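Long-range contact in nucleoporin NUP170 (Chaetomium thermophilum, PDB 5HAX), which is probably a structural scaffold component of the nuclear pore complex, combining a beta-propeller-like region with a helical one: residues A110-P121 against H133-I144. Sequence-based numbering, arbitrary orientation.
Sequences ATHTITAVALVP and HVLVVATTSEII
Val120 and Val134 form a hydrogen-bonded antiparallel pair: Val120 N reaches Val134 O at 2.9 Å with an N-H...O angle of 175°, and Val134 N returns the bond to Val120 O. On the face they share, CG2 of Val120, wedged between its own N and carbonyl carbon, lies 3.9 Å from Val134 CB and also meets Val136 CG2. Behind the same face, Ile179 of strand 178-181 packs on Ala118, Val136 and Ala138. On the other face the Val117 and Leu135 side chains cross at a slant, CG1 of Val117 3.8 Å from CD1 of Leu135, with Phe78 touching both residues. Next along, Leu119 CD2 sits over one face of the His133 imidazole, 4.1 Å from its centroid and 18° off the normal, a CH-pi contact; the ring's NE2 is hydrogen-bonded to Glu80. Strands 114-120 and 133-139 are the first two of a four-stranded antiparallel sheet, the up-and-down meander of a propeller blade, consistent with the Nup133-like beta-propeller family. A classic beta bulge interrupts the register: Thr115 N binds Ala138 O at 2.8 Å, while Ala116 N makes a weak bond to that oxygen. A water donates to both Thr115 OG1 and Thr139 O, and Val176 O also bonds to that hydroxyl. Beyond the bulge, the rim at Thr111 and His112 is exposed, and the neighbouring Thr140 N to Thr113 O bond is more bent, at 137°. His112 turns its ring obliquely to Ser141 CB, 3.3 Å from ND1. Thr139 itself is buried: CG2 of Thr139 packs 4.1 Å from Ala110 CB, and its OG1 accepts from Ser141 N and Glu142 N, an ST turn and ST motif in one. A valine in place of Thr139 would probably leave those two amides without their shared acceptor and the turn freer to shift.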
ATOM      1  N   ALA A 110      32.981   1.881 -12.065  1.00 69.85           N
ATOM      2  CA  ALA A 110      32.810   0.669 -12.851  1.00 69.87           C
ATOM      3  C   ALA A 110      33.604   0.741 -14.149  1.00 58.94           C
ATOM      4  O   ALA A 110      33.747   1.802 -14.765  1.00 58.32           O
ATOM      5  CB  ALA A 110      31.331   0.434 -13.160  1.00 65.09           C
ATOM      6  N   THR A 111      34.113  -0.416 -14.562  1.00 56.01           N
ATOM      7  CA  THR A 111      34.950  -0.532 -15.749  1.00 69.17           C
ATOM      8  C   THR A 111      34.189  -1.011 -16.976  1.00 65.65           C
ATOM      9  O   THR A 111      34.594  -0.693 -18.100  1.00 61.28           O
ATOM     10  CB  THR A 111      36.123  -1.486 -15.477  1.00 73.19           C
ATOM     11  OG1 THR A 111      36.809  -1.769 -16.703  1.00 93.23           O
ATOM     12  CG2 THR A 111      35.645  -2.799 -14.849  1.00 64.46           C
ATOM     13  N   HIS A 112      33.093  -1.744 -16.794  1.00 58.66           N
ATOM     14  CA  HIS A 112      32.321  -2.305 -17.895  1.00 55.14           C
ATOM     15  C   HIS A 112      30.872  -1.831 -17.834  1.00 53.48           C
ATOM     16  O   HIS A 112      30.426  -1.227 -16.854  1.00 51.80           O
ATOM     17  CB  HIS A 112      32.384  -3.838 -17.874  1.00 53.02           C
ATOM     18  CG  HIS A 112      33.720  -4.390 -18.265  1.00 58.84           C
ATOM     19  ND1 HIS A 112      34.666  -4.775 -17.340  1.00 62.66           N
ATOM     20  CD2 HIS A 112      34.272  -4.613 -19.481  1.00 57.51           C
ATOM     21  CE1 HIS A 112      35.740  -5.218 -17.969  1.00 63.70           C
ATOM     22  NE2 HIS A 112      35.528  -5.129 -19.269  1.00 61.21           N
ATOM     23  N   THR A 113      30.141  -2.121 -18.912  1.00 50.22           N
ATOM     24  CA  THR A 113      28.773  -1.638 -19.070  1.00 47.36           C
ATOM     25  C   THR A 113      27.884  -2.111 -17.924  1.00 48.53           C
ATOM     26  O   THR A 113      27.883  -3.292 -17.570  1.00 42.66           O
ATOM     27  CB  THR A 113      28.202  -2.126 -20.404  1.00 52.34           C
ATOM     28  OG1 THR A 113      29.088  -1.762 -21.468  1.00 49.36           O
ATOM     29  CG2 THR A 113      26.821  -1.528 -20.659  1.00 49.39           C
ATOM     30  N   ILE A 114      27.118  -1.183 -17.358  1.00 44.79           N
ATOM     31  CA  ILE A 114      26.145  -1.513 -16.321  1.00 37.97           C
ATOM     32  C   ILE A 114      24.910  -2.111 -16.981  1.00 36.78           C
ATOM     33  O   ILE A 114      24.362  -1.540 -17.932  1.00 36.82           O
ATOM     34  CB  ILE A 114      25.784  -0.265 -15.497  1.00 46.21           C
ATOM     35  CG1 ILE A 114      26.992   0.188 -14.672  1.00 50.49           C
ATOM     36  CG2 ILE A 114      24.600  -0.548 -14.570  1.00 39.33           C
ATOM     37  CD1 ILE A 114      26.836   1.569 -14.070  1.00 48.34           C
ATOM     38  N   THR A 115      24.456  -3.254 -16.462  1.00 39.61           N
ATOM     39  CA  THR A 115      23.298  -3.954 -17.000  1.00 41.96           C
ATOM     40  C   THR A 115      22.115  -4.009 -16.042  1.00 38.39           C
ATOM     41  O   THR A 115      21.001  -4.310 -16.483  1.00 41.41           O
ATOM     42  CB  THR A 115      23.681  -5.389 -17.395  1.00 39.34           C
ATOM     43  OG1 THR A 115      24.267  -6.061 -16.275  1.00 38.28           O
ATOM     44  CG2 THR A 115      24.674  -5.378 -18.556  1.00 42.75           C
ATOM     45  N   ALA A 116      22.320  -3.728 -14.759  1.00 38.37           N
ATOM     46  CA  ALA A 116      21.229  -3.723 -13.795  1.00 41.94           C
ATOM     47  C   ALA A 116      21.670  -2.966 -12.551  1.00 44.73           C
ATOM     48  O   ALA A 116      22.851  -2.970 -12.193  1.00 40.25           O
ATOM     49  CB  ALA A 116      20.798  -5.147 -13.425  1.00 40.56           C
ATOM     50  N   VAL A 117      20.702  -2.318 -11.904  1.00 43.81           N
ATOM     51  CA  VAL A 117      20.920  -1.574 -10.667  1.00 47.61           C
ATOM     52  C   VAL A 117      19.695  -1.764  -9.780  1.00 45.43           C
ATOM     53  O   VAL A 117      18.562  -1.780 -10.271  1.00 42.47           O
ATOM     54  CB  VAL A 117      21.167  -0.072 -10.937  1.00 43.95           C
ATOM     55  CG1 VAL A 117      21.355   0.689  -9.629  1.00 47.00           C
ATOM     56  CG2 VAL A 117      22.372   0.121 -11.848  1.00 41.41           C
ATOM     57  N   ALA A 118      19.918  -1.897  -8.472  1.00 39.48           N
ATOM     58  CA  ALA A 118      18.816  -2.081  -7.538  1.00 41.08           C
ATOM     59  C   ALA A 118      19.212  -1.585  -6.155  1.00 44.30           C
ATOM     60  O   ALA A 118      20.392  -1.535  -5.800  1.00 41.60           O
ATOM     61  CB  ALA A 118      18.383  -3.548  -7.463  1.00 43.76           C
ATOM     62  N   LEU A 119      18.194  -1.224  -5.374  1.00 44.30           N
ATOM     63  CA  LEU A 119      18.347  -0.758  -4.001  1.00 41.59           C
ATOM     64  C   LEU A 119      17.630  -1.741  -3.086  1.00 43.37           C
ATOM     65  O   LEU A 119      16.405  -1.880  -3.164  1.00 47.12           O
ATOM     66  CB  LEU A 119      17.770   0.651  -3.842  1.00 43.42           C
ATOM     67  CG  LEU A 119      17.996   1.348  -2.501  1.00 53.21           C
ATOM     68  CD1 LEU A 119      19.463   1.708  -2.333  1.00 47.44           C
ATOM     69  CD2 LEU A 119      17.117   2.586  -2.389  1.00 46.60           C
ATOM     70  N   VAL A 120      18.387  -2.412  -2.221  1.00 40.04           N
ATOM     71  CA  VAL A 120      17.843  -3.492  -1.398  1.00 44.23           C
ATOM     72  C   VAL A 120      18.135  -3.200   0.067  1.00 48.35           C
ATOM     73  O   VAL A 120      18.977  -2.350   0.392  1.00 40.72           O
ATOM     74  CB  VAL A 120      18.428  -4.865  -1.802  1.00 44.37           C
ATOM     75  CG1 VAL A 120      18.057  -5.199  -3.246  1.00 39.08           C
ATOM     76  CG2 VAL A 120      19.942  -4.880  -1.609  1.00 43.43           C
ATOM     77  N   PRO A 121      17.450  -3.887   0.979  1.00 44.70           N
ATOM     78  CA  PRO A 121      17.777  -3.765   2.406  1.00 49.94           C
ATOM     79  C   PRO A 121      19.133  -4.375   2.712  1.00 56.18           C
ATOM     80  O   PRO A 121      19.620  -5.235   1.963  1.00 49.83           O
ATOM     81  CB  PRO A 121      16.647  -4.544   3.101  1.00 50.70           C
ATOM     82  CG  PRO A 121      15.543  -4.598   2.107  1.00 52.13           C
ATOM     83  CD  PRO A 121      16.211  -4.655   0.767  1.00 45.36           C
ATOM     84  N   HIS A 133      20.338   1.111   3.270  1.00 50.97           N
ATOM     85  CA  HIS A 133      20.135   0.285   2.089  1.00 48.45           C
ATOM     86  C   HIS A 133      21.483  -0.189   1.564  1.00 48.44           C
ATOM     87  O   HIS A 133      22.543   0.267   1.998  1.00 48.13           O
ATOM     88  CB  HIS A 133      19.397   1.048   0.982  1.00 45.19           C
ATOM     89  CG  HIS A 133      18.026   1.512   1.366  1.00 51.97           C
ATOM     90  ND1 HIS A 133      17.793   2.736   1.952  1.00 54.96           N
ATOM     91  CD2 HIS A 133      16.815   0.922   1.230  1.00 54.49           C
ATOM     92  CE1 HIS A 133      16.497   2.878   2.169  1.00 54.76           C
ATOM     93  NE2 HIS A 133      15.881   1.791   1.740  1.00 58.84           N
ATOM     94  N   VAL A 134      21.423  -1.119   0.614  1.00 44.87           N
ATOM     95  CA  VAL A 134      22.579  -1.545  -0.165  1.00 41.99           C
ATOM     96  C   VAL A 134      22.264  -1.297  -1.632  1.00 44.07           C
ATOM     97  O   VAL A 134      21.178  -1.651  -2.107  1.00 42.05           O
ATOM     98  CB  VAL A 134      22.924  -3.027   0.076  1.00 46.48           C
ATOM     99  CG1 VAL A 134      24.014  -3.494  -0.894  1.00 41.54           C
ATOM    100  CG2 VAL A 134      23.365  -3.240   1.512  1.00 46.19           C
ATOM    101  N   LEU A 135      23.210  -0.687  -2.338  1.00 41.79           N
ATOM    102  CA  LEU A 135      23.091  -0.436  -3.767  1.00 51.07           C
ATOM    103  C   LEU A 135      23.846  -1.530  -4.513  1.00 45.93           C
ATOM    104  O   LEU A 135      25.063  -1.668  -4.350  1.00 48.20           O
ATOM    105  CB  LEU A 135      23.644   0.944  -4.116  1.00 44.00           C
ATOM    106  CG  LEU A 135      23.569   1.381  -5.580  1.00 48.66           C
ATOM    107  CD1 LEU A 135      22.131   1.591  -6.015  1.00 45.18           C
ATOM    108  CD2 LEU A 135      24.379   2.648  -5.784  1.00 52.98           C
ATOM    109  N   VAL A 136      23.124  -2.309  -5.315  1.00 47.12           N
ATOM    110  CA  VAL A 136      23.708  -3.386  -6.111  1.00 39.51           C
ATOM    111  C   VAL A 136      23.854  -2.883  -7.540  1.00 45.47           C
ATOM    112  O   VAL A 136      22.870  -2.465  -8.160  1.00 44.84           O
ATOM    113  CB  VAL A 136      22.843  -4.656  -6.064  1.00 45.12           C
ATOM    114  CG1 VAL A 136      23.565  -5.808  -6.753  1.00 48.06           C
ATOM    115  CG2 VAL A 136      22.494  -5.022  -4.631  1.00 45.03           C
ATOM    116  N   VAL A 137      25.078  -2.929  -8.063  1.00 44.90           N
ATOM    117  CA  VAL A 137      25.388  -2.476  -9.416  1.00 46.54           C
ATOM    118  C   VAL A 137      25.979  -3.662 -10.167  1.00 50.71           C
ATOM    119  O   VAL A 137      27.074  -4.133  -9.834  1.00 50.05           O
ATOM    120  CB  VAL A 137      26.359  -1.288  -9.419  1.00 47.00           C
ATOM    121  CG1 VAL A 137      26.683  -0.867 -10.848  1.00 42.41           C
ATOM    122  CG2 VAL A 137      25.774  -0.120  -8.635  1.00 41.90           C
ATOM    123  N   ALA A 138      25.265  -4.135 -11.186  1.00 47.49           N
ATOM    124  CA  ALA A 138      25.699  -5.267 -11.996  1.00 40.76           C
ATOM    125  C   ALA A 138      26.213  -4.772 -13.341  1.00 40.60           C
ATOM    126  O   ALA A 138      25.539  -3.989 -14.019  1.00 42.80           O
ATOM    127  CB  ALA A 138      24.551  -6.256 -12.204  1.00 42.52           C
ATOM    128  N   THR A 139      27.404  -5.228 -13.719  1.00 41.04           N
ATOM    129  CA  THR A 139      27.988  -4.952 -15.025  1.00 44.49           C
ATOM    130  C   THR A 139      28.163  -6.263 -15.786  1.00 42.04           C
ATOM    131  O   THR A 139      27.827  -7.343 -15.295  1.00 45.25           O
ATOM    132  CB  THR A 139      29.334  -4.228 -14.897  1.00 49.31           C
ATOM    133  OG1 THR A 139      30.334  -5.144 -14.426  1.00 50.93           O
ATOM    134  CG2 THR A 139      29.231  -3.044 -13.942  1.00 47.43           C
ATOM    135  N   THR A 140      28.706  -6.161 -17.000  1.00 44.87           N
ATOM    136  CA  THR A 140      28.990  -7.353 -17.790  1.00 50.54           C
ATOM    137  C   THR A 140      30.169  -8.146 -17.244  1.00 52.88           C
ATOM    138  O   THR A 140      30.426  -9.250 -17.734  1.00 53.87           O
ATOM    139  CB  THR A 140      29.266  -6.973 -19.247  1.00 50.10           C
ATOM    140  OG1 THR A 140      30.334  -6.021 -19.307  1.00 47.08           O
ATOM    141  CG2 THR A 140      28.025  -6.376 -19.891  1.00 49.96           C
ATOM    142  N   SER A 141      30.874  -7.619 -16.241  1.00 51.33           N
ATOM    143  CA  SER A 141      32.053  -8.261 -15.675  1.00 54.95           C
ATOM    144  C   SER A 141      31.926  -8.603 -14.197  1.00 55.63           C
ATOM    145  O   SER A 141      32.576  -9.548 -13.746  1.00 56.05           O
ATOM    146  CB  SER A 141      33.284  -7.361 -15.869  1.00 60.00           C
ATOM    147  OG  SER A 141      34.465  -8.001 -15.421  1.00 77.53           O
ATOM    148  N   GLU A 142      31.110  -7.878 -13.433  1.00 54.60           N
ATOM    149  CA  GLU A 142      31.054  -8.090 -11.991  1.00 57.14           C
ATOM    150  C   GLU A 142      29.789  -7.458 -11.425  1.00 50.70           C
ATOM    151  O   GLU A 142      29.109  -6.670 -12.088  1.00 49.46           O
ATOM    152  CB  GLU A 142      32.294  -7.504 -11.309  1.00 62.28           C
ATOM    153  CG  GLU A 142      32.456  -6.007 -11.541  1.00 60.88           C
ATOM    154  CD  GLU A 142      33.800  -5.480 -11.080  1.00 83.86           C
ATOM    155  OE1 GLU A 142      34.134  -4.326 -11.425  1.00 81.06           O
ATOM    156  OE2 GLU A 142      34.520  -6.216 -10.373  1.00 87.23           O
ATOM    157  N   ILE A 143      29.487  -7.822 -10.178  1.00 48.85           N
ATOM    158  CA  ILE A 143      28.451  -7.177  -9.377  1.00 55.54           C
ATOM    159  C   ILE A 143      29.136  -6.468  -8.216  1.00 51.01           C
ATOM    160  O   ILE A 143      30.040  -7.025  -7.581  1.00 56.61           O
ATOM    161  CB  ILE A 143      27.401  -8.177  -8.852  1.00 56.87           C
ATOM    162  CG1 ILE A 143      26.688  -8.878 -10.013  1.00 58.51           C
ATOM    163  CG2 ILE A 143      26.380  -7.456  -7.978  1.00 64.21           C
ATOM    164  CD1 ILE A 143      27.386 -10.130 -10.500  1.00 60.43           C
ATOM    165  N   ILE A 144      28.686  -5.249  -7.927  1.00 52.31           N
ATOM    166  CA  ILE A 144      29.320  -4.372  -6.949  1.00 50.12           C
ATOM    167  C   ILE A 144      28.279  -3.972  -5.913  1.00 55.07           C
ATOM    168  O   ILE A 144      27.161  -3.580  -6.269  1.00 55.40           O
ATOM    169  CB  ILE A 144      29.921  -3.126  -7.626  1.00 55.27           C
ATOM    170  CG1 ILE A 144      30.902  -3.544  -8.729  1.00 60.45           C
ATOM    171  CG2 ILE A 144      30.616  -2.240  -6.599  1.00 57.85           C
ATOM    172  CD1 ILE A 144      31.235  -2.438  -9.704  1.00 61.85           C
TER
HETATM  173  O   HOH W   1      25.343  -8.410 -16.585  1.00 42.05           O